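PDB 1I5P: pesticidal crystal protein Cry2Aa from Bacillus thuringiensis serovar kurstaki, which binds to midgut epithelial cells of mosquito and moth larvae and promotes their colloid-osmotic lysis, acting as an insecticidal toxin. Local coordinates for residues R237-D240 with M241-R245; Q291-P294 with F295-L299; P441-Y444 with N445-R448. One frame throughout, in Å; residues are numbered along the deposited sequence.

Contact 1 (R237-D240 with M241-R245); sequences RLHD and MLEFR
Glu243 OE1 is gripped by two waters, and each of them leads back to a side chain of the preceding turn. One, 2.8 Å from Glu243 OE1, also donates to Asp240 OD2; the other lies in the plane of the His239 ring and is 2.7 Å from its NE2. The first water ties the two carboxylates together without bringing the like charges into contact, since Asp240 OD2 and Glu243 OE1 stay 4.9 Å apart; the second ties Glu243 to the histidine. His239 and Glu243 touch directly as well: Glu243 CG sits over one face of the imidazole, 3.9 Å from the ring centroid in a CH-pi contact, and the bend at chi2 (-141°) sets the carboxylate obliquely over the NE2-CE1 rim, the two planes 38° apart. Histidine suits this place because its face takes Glu243 CG while ND1 bonds to Ser278 O and NE2 to a water. A two-oxygen carboxylate suits 243, for OE2 bonds to His46 NE2 while OE1 holds the waters. On the buried side, branched Leu238 puts CD1 3.9 Å from Leu242 CG. Beneath, the backbone bond from Leu242 N to Leu238 O measures 2.9 Å and is almost straight, at 174°. With Arg237 at the N-cap, these are the first two turns of helix 238-259, which belongs to the N-terminal helical bundle of three-domain Cry toxins.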
ATOM      1  N   ARG A 237     -19.182   3.228  -9.593  1.00 16.81           N
ATOM      2  CA  ARG A 237     -18.687   2.036 -10.268  1.00 17.83           C
ATOM      3  C   ARG A 237     -17.350   1.617  -9.657  1.00 16.23           C
ATOM      4  O   ARG A 237     -16.671   2.425  -9.015  1.00 14.85           O
ATOM      5  CB  ARG A 237     -18.530   2.308 -11.758  1.00 20.82           C
ATOM      6  CG  ARG A 237     -19.821   2.726 -12.444  1.00 28.32           C
ATOM      7  CD  ARG A 237     -19.829   2.198 -13.861  1.00 32.55           C
ATOM      8  NE  ARG A 237     -20.225   3.197 -14.846  1.00 39.78           N
ATOM      9  CZ  ARG A 237     -19.808   3.188 -16.110  1.00 42.25           C
ATOM     10  NH1 ARG A 237     -18.981   2.236 -16.528  1.00 40.84           N
ATOM     11  NH2 ARG A 237     -20.215   4.126 -16.956  1.00 44.07           N
ATOM     12  N   LEU A 238     -16.975   0.356  -9.860  1.00 14.23           N
ATOM     13  CA  LEU A 238     -15.730  -0.171  -9.302  1.00 12.30           C
ATOM     14  C   LEU A 238     -14.514   0.691  -9.599  1.00 11.35           C
ATOM     15  O   LEU A 238     -13.756   1.049  -8.693  1.00 11.48           O
ATOM     16  CB  LEU A 238     -15.471  -1.592  -9.817  1.00  9.44           C
ATOM     17  CG  LEU A 238     -14.288  -2.300  -9.157  1.00  9.07           C
ATOM     18  CD1 LEU A 238     -14.518  -2.361  -7.655  1.00  9.36           C
ATOM     19  CD2 LEU A 238     -14.122  -3.705  -9.728  1.00  7.50           C
ATOM     20  N   HIS A 239     -14.329   1.023 -10.872  1.00 11.01           N
ATOM     21  CA  HIS A 239     -13.193   1.833 -11.274  1.00 13.18           C
ATOM     22  C   HIS A 239     -13.055   3.082 -10.401  1.00 14.30           C
ATOM     23  O   HIS A 239     -11.971   3.387  -9.901  1.00 14.17           O
ATOM     24  CB  HIS A 239     -13.326   2.243 -12.739  1.00 12.97           C
ATOM     25  CG  HIS A 239     -12.268   3.200 -13.186  1.00 16.83           C
ATOM     26  ND1 HIS A 239     -10.971   2.812 -13.438  1.00 13.52           N
ATOM     27  CD2 HIS A 239     -12.299   4.543 -13.350  1.00 16.09           C
ATOM     28  CE1 HIS A 239     -10.246   3.875 -13.736  1.00 14.10           C
ATOM     29  NE2 HIS A 239     -11.028   4.939 -13.688  1.00 15.41           N
ATOM     30  N   ASP A 240     -14.160   3.799 -10.212  1.00 15.15           N
ATOM     31  CA  ASP A 240     -14.147   5.023  -9.413  1.00 15.26           C
ATOM     32  C   ASP A 240     -13.944   4.787  -7.922  1.00 13.22           C
ATOM     33  O   ASP A 240     -13.303   5.586  -7.246  1.00 11.99           O
ATOM     34  CB  ASP A 240     -15.433   5.812  -9.655  1.00 19.65           C
ATOM     35  CG  ASP A 240     -15.472   6.439 -11.035  1.00 24.11           C
ATOM     36  OD1 ASP A 240     -16.580   6.559 -11.606  1.00 29.69           O
ATOM     37  OD2 ASP A 240     -14.394   6.818 -11.542  1.00 24.72           O
ATOM     38  N   MET A 241     -14.486   3.694  -7.405  1.00 11.37           N
ATOM     39  CA  MET A 241     -14.307   3.389  -5.994  1.00 12.10           C
ATOM     40  C   MET A 241     -12.830   3.126  -5.716  1.00 11.23           C
ATOM     41  O   MET A 241     -12.268   3.647  -4.754  1.00 11.78           O
ATOM     42  CB  MET A 241     -15.135   2.165  -5.595  1.00 11.34           C
ATOM     43  CG  MET A 241     -14.874   1.697  -4.174  1.00 12.24           C
ATOM     44  SD  MET A 241     -15.990   0.403  -3.666  1.00 16.72           S
ATOM     45  CE  MET A 241     -17.346   1.378  -3.057  1.00 15.36           C
ATOM     46  N   LEU A 242     -12.201   2.319  -6.563  1.00 11.11           N
ATOM     47  CA  LEU A 242     -10.787   2.000  -6.388  1.00 12.57           C
ATOM     48  C   LEU A 242      -9.886   3.228  -6.538  1.00 13.86           C
ATOM     49  O   LEU A 242      -8.920   3.391  -5.785  1.00 15.88           O
ATOM     50  CB  LEU A 242     -10.364   0.909  -7.381  1.00  8.35           C
ATOM     51  CG  LEU A 242     -11.123  -0.411  -7.236  1.00  9.06           C
ATOM     52  CD1 LEU A 242     -10.520  -1.471  -8.163  1.00  9.90           C
ATOM     53  CD2 LEU A 242     -11.059  -0.874  -5.780  1.00  9.51           C
ATOM     54  N   GLU A 243     -10.191   4.090  -7.503  1.00 12.15           N
ATOM     55  CA  GLU A 243      -9.378   5.287  -7.712  1.00 12.36           C
ATOM     56  C   GLU A 243      -9.516   6.259  -6.547  1.00 13.40           C
ATOM     57  O   GLU A 243      -8.562   6.952  -6.189  1.00 14.23           O
ATOM     58  CB  GLU A 243      -9.774   5.996  -9.006  1.00 11.95           C
ATOM     59  CG  GLU A 243      -9.528   5.196 -10.268  1.00 14.17           C
ATOM     60  CD  GLU A 243      -9.011   6.056 -11.404  1.00 15.27           C
ATOM     61  OE1 GLU A 243      -9.507   7.190 -11.571  1.00 17.05           O
ATOM     62  OE2 GLU A 243      -8.110   5.599 -12.135  1.00 13.13           O
ATOM     63  N   PHE A 244     -10.707   6.324  -5.966  1.00 12.54           N
ATOM     64  CA  PHE A 244     -10.916   7.202  -4.833  1.00 10.86           C
ATOM     65  C   PHE A 244      -9.971   6.744  -3.728  1.00 10.32           C
ATOM     66  O   PHE A 244      -9.327   7.556  -3.070  1.00  8.80           O
ATOM     67  CB  PHE A 244     -12.360   7.116  -4.335  1.00 13.50           C
ATOM     68  CG  PHE A 244     -12.633   7.954  -3.112  1.00 13.08           C
ATOM     69  CD1 PHE A 244     -12.774   9.334  -3.212  1.00 15.92           C
ATOM     70  CD2 PHE A 244     -12.726   7.364  -1.855  1.00 15.01           C
ATOM     71  CE1 PHE A 244     -13.009  10.115  -2.083  1.00 16.75           C
ATOM     72  CE2 PHE A 244     -12.961   8.135  -0.714  1.00 15.73           C
ATOM     73  CZ  PHE A 244     -13.100   9.515  -0.829  1.00 17.55           C
ATOM     74  N   ARG A 245      -9.897   5.428  -3.531  1.00  9.46           N
ATOM     75  CA  ARG A 245      -9.033   4.854  -2.502  1.00 11.37           C
ATOM     76  C   ARG A 245      -7.565   5.086  -2.833  1.00 11.15           C
ATOM     77  O   ARG A 245      -6.783   5.503  -1.980  1.00 11.70           O
ATOM     78  CB  ARG A 245      -9.285   3.347  -2.359  1.00 12.25           C
ATOM     79  CG  ARG A 245      -8.299   2.642  -1.428  1.00 10.91           C
ATOM     80  CD  ARG A 245      -8.627   1.166  -1.283  1.00 13.56           C
ATOM     81  NE  ARG A 245      -7.645   0.472  -0.455  1.00 14.22           N
ATOM     82  CZ  ARG A 245      -6.383   0.248  -0.814  1.00 16.76           C
ATOM     83  NH1 ARG A 245      -5.936   0.656  -1.995  1.00 14.44           N
ATOM     84  NH2 ARG A 245      -5.564  -0.380   0.016  1.00 15.63           N
TER
HETATM   85  O   HOH W   1     -10.229   7.427 -14.471  1.00 28.17           O
HETATM   86  O   HOH W   2     -12.080   8.025 -10.734  1.00 22.89           O

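Contact 2 (Q291-P294 with F295-L299)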
ATOM      1  N   GLN A 291     -20.569  -0.838   1.913  1.00 17.30           N
ATOM      2  CA  GLN A 291     -20.928  -2.134   2.483  1.00 18.90           C
ATOM      3  C   GLN A 291     -20.428  -3.291   1.615  1.00 17.48           C
ATOM      4  O   GLN A 291     -20.243  -4.406   2.100  1.00 17.52           O
ATOM      5  CB  GLN A 291     -22.447  -2.233   2.665  1.00 20.39           C
ATOM      6  CG  GLN A 291     -22.986  -1.410   3.837  1.00 28.65           C
ATOM      7  CD  GLN A 291     -24.494  -1.549   4.022  1.00 32.19           C
ATOM      8  OE1 GLN A 291     -25.048  -1.116   5.035  1.00 35.10           O
ATOM      9  NE2 GLN A 291     -25.165  -2.147   3.039  1.00 32.17           N
ATOM     10  N   ASN A 292     -20.202  -3.006   0.336  1.00 15.68           N
ATOM     11  CA  ASN A 292     -19.718  -4.003  -0.615  1.00 15.92           C
ATOM     12  C   ASN A 292     -18.197  -4.111  -0.617  1.00 15.17           C
ATOM     13  O   ASN A 292     -17.640  -5.086  -1.118  1.00 14.93           O
ATOM     14  CB  ASN A 292     -20.134  -3.636  -2.041  1.00 14.96           C
ATOM     15  CG  ASN A 292     -21.619  -3.409  -2.185  1.00 16.89           C
ATOM     16  OD1 ASN A 292     -22.047  -2.609  -3.013  1.00 16.21           O
ATOM     17  ND2 ASN A 292     -22.414  -4.117  -1.392  1.00 13.77           N
ATOM     18  N   TRP A 293     -17.532  -3.100  -0.074  1.00 14.90           N
ATOM     19  CA  TRP A 293     -16.076  -3.059  -0.080  1.00 16.94           C
ATOM     20  C   TRP A 293     -15.395  -4.254   0.582  1.00 16.18           C
ATOM     21  O   TRP A 293     -14.479  -4.838   0.002  1.00 16.91           O
ATOM     22  CB  TRP A 293     -15.577  -1.747   0.546  1.00 15.78           C
ATOM     23  CG  TRP A 293     -14.083  -1.568   0.472  1.00 13.18           C
ATOM     24  CD1 TRP A 293     -13.249  -1.224   1.499  1.00 14.69           C
ATOM     25  CD2 TRP A 293     -13.244  -1.777  -0.673  1.00 11.94           C
ATOM     26  NE1 TRP A 293     -11.941  -1.218   1.067  1.00 11.44           N
ATOM     27  CE2 TRP A 293     -11.909  -1.553  -0.259  1.00 12.85           C
ATOM     28  CE3 TRP A 293     -13.488  -2.137  -2.004  1.00 13.46           C
ATOM     29  CZ2 TRP A 293     -10.818  -1.678  -1.133  1.00 12.20           C
ATOM     30  CZ3 TRP A 293     -12.399  -2.261  -2.877  1.00 12.56           C
ATOM     31  CH2 TRP A 293     -11.084  -2.033  -2.431  1.00 13.26           C
ATOM     32  N   PRO A 294     -15.830  -4.638   1.796  1.00 17.64           N
ATOM     33  CA  PRO A 294     -15.212  -5.778   2.477  1.00 15.96           C
ATOM     34  C   PRO A 294     -15.127  -6.996   1.583  1.00 16.45           C
ATOM     35  O   PRO A 294     -14.092  -7.658   1.523  1.00 15.59           O
ATOM     36  CB  PRO A 294     -16.120  -5.983   3.687  1.00 17.92           C
ATOM     37  CG  PRO A 294     -16.498  -4.565   4.023  1.00 16.44           C
ATOM     38  CD  PRO A 294     -16.871  -4.037   2.648  1.00 17.73           C
ATOM     39  N   PHE A 295     -16.214  -7.288   0.875  1.00 14.86           N
ATOM     40  CA  PHE A 295     -16.214  -8.430  -0.026  1.00 14.89           C
ATOM     41  C   PHE A 295     -15.183  -8.251  -1.125  1.00 13.53           C
ATOM     42  O   PHE A 295     -14.393  -9.158  -1.399  1.00 13.05           O
ATOM     43  CB  PHE A 295     -17.577  -8.632  -0.697  1.00 13.67           C
ATOM     44  CG  PHE A 295     -17.509  -9.519  -1.915  1.00 14.62           C
ATOM     45  CD1 PHE A 295     -17.474 -10.907  -1.787  1.00 13.79           C
ATOM     46  CD2 PHE A 295     -17.386  -8.964  -3.184  1.00 13.45           C
ATOM     47  CE1 PHE A 295     -17.311 -11.728  -2.898  1.00 14.21           C
ATOM     48  CE2 PHE A 295     -17.220  -9.780  -4.312  1.00 15.23           C
ATOM     49  CZ  PHE A 295     -17.183 -11.166  -4.164  1.00 15.55           C
ATOM     50  N   LEU A 296     -15.204  -7.083  -1.760  1.00 12.43           N
ATOM     51  CA  LEU A 296     -14.290  -6.797  -2.861  1.00 12.51           C
ATOM     52  C   LEU A 296     -12.810  -6.944  -2.520  1.00 13.25           C
ATOM     53  O   LEU A 296     -12.076  -7.628  -3.227  1.00 15.70           O
ATOM     54  CB  LEU A 296     -14.571  -5.398  -3.422  1.00  9.95           C
ATOM     55  CG  LEU A 296     -15.929  -5.262  -4.119  1.00 11.79           C
ATOM     56  CD1 LEU A 296     -16.209  -3.800  -4.484  1.00 10.00           C
ATOM     57  CD2 LEU A 296     -15.941  -6.149  -5.362  1.00  8.47           C
ATOM     58  N   TYR A 297     -12.359  -6.323  -1.438  1.00 14.57           N
ATOM     59  CA  TYR A 297     -10.950  -6.448  -1.112  1.00 14.76           C
ATOM     60  C   TYR A 297     -10.593  -7.827  -0.550  1.00 16.07           C
ATOM     61  O   TYR A 297      -9.434  -8.235  -0.595  1.00 15.11           O
ATOM     62  CB  TYR A 297     -10.499  -5.312  -0.175  1.00 12.92           C
ATOM     63  CG  TYR A 297     -10.934  -5.395   1.270  1.00 12.38           C
ATOM     64  CD1 TYR A 297     -10.432  -6.381   2.119  1.00 10.65           C
ATOM     65  CD2 TYR A 297     -11.780  -4.432   1.813  1.00 10.43           C
ATOM     66  CE1 TYR A 297     -10.756  -6.402   3.472  1.00 10.60           C
ATOM     67  CE2 TYR A 297     -12.110  -4.444   3.174  1.00 11.06           C
ATOM     68  CZ  TYR A 297     -11.590  -5.432   3.994  1.00 10.99           C
ATOM     69  OH  TYR A 297     -11.876  -5.428   5.343  1.00 13.71           O
ATOM     70  N   SER A 298     -11.584  -8.560  -0.039  1.00 16.61           N
ATOM     71  CA  SER A 298     -11.305  -9.899   0.482  1.00 15.34           C
ATOM     72  C   SER A 298     -11.080 -10.807  -0.721  1.00 15.82           C
ATOM     73  O   SER A 298     -10.349 -11.798  -0.641  1.00 15.98           O
ATOM     74  CB  SER A 298     -12.473 -10.427   1.334  1.00 13.80           C
ATOM     75  OG  SER A 298     -13.576 -10.830   0.539  1.00 13.29           O
ATOM     76  N   LEU A 299     -11.700 -10.438  -1.840  1.00 14.79           N
ATOM     77  CA  LEU A 299     -11.589 -11.190  -3.085  1.00 13.21           C
ATOM     78  C   LEU A 299     -10.304 -10.846  -3.826  1.00 13.64           C
ATOM     79  O   LEU A 299      -9.619 -11.727  -4.346  1.00 10.36           O
ATOM     80  CB  LEU A 299     -12.776 -10.883  -3.996  1.00 14.03           C
ATOM     81  CG  LEU A 299     -12.703 -11.412  -5.432  1.00 13.10           C
ATOM     82  CD1 LEU A 299     -12.818 -12.926  -5.432  1.00 14.17           C
ATOM     83  CD2 LEU A 299     -13.825 -10.798  -6.259  1.00 13.95           C
TER
HETATM   84  O   HOH W   3     -19.033  -6.704   1.503  1.00 15.08           O
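Tyr297 lies across Trp293, one helical turn back, and its side chain meets that turn atom by atom. CB rests over the six-membered part of the indole, 4.0 Å from that ring's centroid. From there CG leaves between the backbone N and the carbonyl carbon (chi1 74°), an unusual choice within a helix, and it turns the phenol back over residues 293 and 294 rather than out from the helix. CD2 then comes down on the indole face, 3.3 Å from Trp293 NE1, and the two rings form an edge-to-face pair with planes at 64°. Further along, CE2 is 3.4 Å from Pro294 CA, while Pro294 O stands over the centre of one face of the phenol. The tip, OH, bonds to Glu514 N, and Trp293 NE1 bonds to the carboxylate of the same Glu514. All this occurs on helix 293-300, a short helix in the middle, beta-prism domain of the toxin. Proline suits a place near the start of such a helix, where an amide hydrogen is not needed for the repeating bonds; one of these is Leu296 N to Asn292 O, 3.2 Å. A water accepts from Phe295 N and donates to Gln291 O, bridging the approach to the helix. Beside Tyr297, the small hydroxyl of Ser298 folds back to its own helix, OG donating to Phe295 O at 2.7 Å, and that carbonyl also takes Leu299 N.

Contact 3 (P441-Y444 with N445-R448)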
ATOM      1  N   PRO A 441     -18.144 -11.811   2.670  1.00 20.79           N
ATOM      2  CA  PRO A 441     -16.722 -11.608   2.392  1.00 20.07           C
ATOM      3  C   PRO A 441     -15.973 -12.929   2.439  1.00 18.25           C
ATOM      4  O   PRO A 441     -16.316 -13.805   3.223  1.00 13.96           O
ATOM      5  CB  PRO A 441     -16.292 -10.663   3.506  1.00 19.19           C
ATOM      6  CG  PRO A 441     -17.524  -9.853   3.732  1.00 18.84           C
ATOM      7  CD  PRO A 441     -18.578 -10.936   3.771  1.00 17.96           C
ATOM      8  N   LEU A 442     -14.957 -13.076   1.596  1.00 17.60           N
ATOM      9  CA  LEU A 442     -14.175 -14.309   1.583  1.00 18.91           C
ATOM     10  C   LEU A 442     -13.195 -14.361   2.744  1.00 18.45           C
ATOM     11  O   LEU A 442     -12.782 -13.323   3.261  1.00 16.55           O
ATOM     12  CB  LEU A 442     -13.390 -14.431   0.276  1.00 20.54           C
ATOM     13  CG  LEU A 442     -14.152 -14.829  -0.982  1.00 22.58           C
ATOM     14  CD1 LEU A 442     -15.335 -13.910  -1.191  1.00 26.20           C
ATOM     15  CD2 LEU A 442     -13.204 -14.764  -2.166  1.00 25.51           C
ATOM     16  N   HIS A 443     -12.833 -15.572   3.164  1.00 17.18           N
ATOM     17  CA  HIS A 443     -11.867 -15.720   4.242  1.00 16.11           C
ATOM     18  C   HIS A 443     -10.496 -15.824   3.593  1.00 17.12           C
ATOM     19  O   HIS A 443     -10.386 -15.778   2.362  1.00 14.93           O
ATOM     20  CB  HIS A 443     -12.172 -16.960   5.101  1.00 17.33           C
ATOM     21  CG  HIS A 443     -12.098 -18.262   4.363  1.00 16.66           C
ATOM     22  ND1 HIS A 443     -10.906 -18.828   3.965  1.00 16.54           N
ATOM     23  CD2 HIS A 443     -13.070 -19.124   3.981  1.00 14.05           C
ATOM     24  CE1 HIS A 443     -11.147 -19.983   3.370  1.00 16.29           C
ATOM     25  NE2 HIS A 443     -12.452 -20.186   3.366  1.00 15.70           N
ATOM     26  N   TYR A 444      -9.451 -15.951   4.408  1.00 17.90           N
ATOM     27  CA  TYR A 444      -8.086 -16.040   3.902  1.00 16.68           C
ATOM     28  C   TYR A 444      -7.948 -17.119   2.824  1.00 18.97           C
ATOM     29  O   TYR A 444      -8.263 -18.288   3.052  1.00 18.31           O
ATOM     30  CB  TYR A 444      -7.123 -16.330   5.053  1.00 18.48           C
ATOM     31  CG  TYR A 444      -5.663 -16.179   4.687  1.00 16.46           C
ATOM     32  CD1 TYR A 444      -5.076 -14.914   4.579  1.00 16.98           C
ATOM     33  CD2 TYR A 444      -4.867 -17.301   4.448  1.00 13.47           C
ATOM     34  CE1 TYR A 444      -3.726 -14.770   4.243  1.00 15.82           C
ATOM     35  CE2 TYR A 444      -3.518 -17.172   4.111  1.00 14.56           C
ATOM     36  CZ  TYR A 444      -2.954 -15.901   4.014  1.00 14.89           C
ATOM     37  OH  TYR A 444      -1.625 -15.772   3.696  1.00 12.24           O
ATOM     38  N   ASN A 445      -7.478 -16.709   1.647  1.00 16.83           N
ATOM     39  CA  ASN A 445      -7.282 -17.613   0.519  1.00 18.22           C
ATOM     40  C   ASN A 445      -8.472 -18.505   0.202  1.00 19.00           C
ATOM     41  O   ASN A 445      -8.301 -19.630  -0.262  1.00 17.13           O
ATOM     42  CB  ASN A 445      -6.042 -18.489   0.744  1.00 17.43           C
ATOM     43  CG  ASN A 445      -4.750 -17.715   0.595  1.00 17.52           C
ATOM     44  OD1 ASN A 445      -3.658 -18.262   0.770  1.00 18.67           O
ATOM     45  ND2 ASN A 445      -4.864 -16.434   0.264  1.00 12.50           N
ATOM     46  N   GLN A 446      -9.677 -18.015   0.450  1.00 19.85           N
ATOM     47  CA  GLN A 446     -10.847 -18.812   0.136  1.00 19.57           C
ATOM     48  C   GLN A 446     -10.996 -18.902  -1.367  1.00 21.54           C
ATOM     49  O   GLN A 446     -10.887 -17.898  -2.071  1.00 21.53           O
ATOM     50  CB  GLN A 446     -12.114 -18.197   0.726  1.00 20.64           C
ATOM     51  CG  GLN A 446     -13.397 -18.787   0.145  1.00 21.47           C
ATOM     52  CD  GLN A 446     -14.612 -18.503   0.998  1.00 21.09           C
ATOM     53  OE1 GLN A 446     -14.715 -17.446   1.624  1.00 20.49           O
ATOM     54  NE2 GLN A 446     -15.551 -19.440   1.015  1.00 21.60           N
ATOM     55  N   ILE A 447     -11.233 -20.111  -1.858  1.00 21.42           N
ATOM     56  CA  ILE A 447     -11.418 -20.315  -3.280  1.00 22.72           C
ATOM     57  C   ILE A 447     -12.912 -20.448  -3.538  1.00 23.47           C
ATOM     58  O   ILE A 447     -13.515 -21.480  -3.251  1.00 21.92           O
ATOM     59  CB  ILE A 447     -10.695 -21.585  -3.766  1.00 24.66           C
ATOM     60  CG1 ILE A 447      -9.193 -21.468  -3.480  1.00 25.84           C
ATOM     61  CG2 ILE A 447     -10.945 -21.786  -5.252  1.00 22.42           C
ATOM     62  CD1 ILE A 447      -8.512 -20.285  -4.164  1.00 25.22           C
ATOM     63  N   ARG A 448     -13.511 -19.383  -4.058  1.00 24.91           N
ATOM     64  CA  ARG A 448     -14.938 -19.383  -4.356  1.00 27.97           C
ATOM     65  C   ARG A 448     -15.134 -18.830  -5.763  1.00 29.53           C
ATOM     66  O   ARG A 448     -14.469 -17.867  -6.154  1.00 29.63           O
ATOM     67  CB  ARG A 448     -15.697 -18.507  -3.350  1.00 27.77           C
ATOM     68  CG  ARG A 448     -17.188 -18.811  -3.261  1.00 29.44           C
ATOM     69  CD  ARG A 448     -18.003 -17.596  -2.803  1.00 30.06           C
ATOM     70  NE  ARG A 448     -17.708 -17.160  -1.436  1.00 28.70           N
ATOM     71  CZ  ARG A 448     -18.141 -16.013  -0.912  1.00 28.92           C
ATOM     72  NH1 ARG A 448     -18.881 -15.190  -1.643  1.00 28.25           N
ATOM     73  NH2 ARG A 448     -17.838 -15.686   0.336  1.00 29.35           N
TER
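Gln446 lays its CB over the middle of the His443 imidazole, 3.3 Å from the ring centroid, a close CH-pi contact. Running on past the ring, the extended Gln446 chain brings OE1 to the backbone, where it accepts from His443 N at 3.1 Å. The backbone answers with Gln446 N to His443 O, 3.0 Å, which closes a beta turn near type II. Its third residue, Asn445, has a positive phi of 49°, a conformation that asparagine tolerates well. The Asn445 amide group stacks on the Tyr444 ring, their planes 23° apart, and Tyr444 OH is held by the carbonyl of Ile499. Further along, Leu442 CD1 lies over one face of the Arg448 guanidinium, 3.4 Å from NH2. A flat cation can offer that face to a methyl while its edges stay polar, and here they form a salt bridge with Asp437 and a bond to Arg440 O, which fix the group's orientation. Within the turn, His443 ND1 donates to Tyr444 O at 2.8 Å, although the donor stands above the carbonyl plane. Because a carbonyl can only accept, the bond would imply that ND1 probably carries a proton.

How the contacts relate
Contact 2 lies between the other two in space. Its Trp293 packs against helix 238-259 of contact 1: Leu242 CD2 comes within 3.5 Å of Trp293 CZ3, and Arg245 CD within 3.6 Å of Trp293 CZ2, so the helical bundle meets the beta-prism domain here. Elsewhere on helix 293-300, Ser298 OG is 2.8 Å from Leu442 N, probably a hydrogen bond, and Phe295 CE1 is 3.4 Å from Leu442 CD1, seating the turn of contact 3. Contacts 1 and 3 do not touch; their centres are about 22 Å apart and their nearest atoms about 13 Å. Both later contacts reach the C-terminal domain, contact 2 at Glu514 through Trp293 and Tyr297, contact 3 at strand 510-513 through His443 and Tyr444.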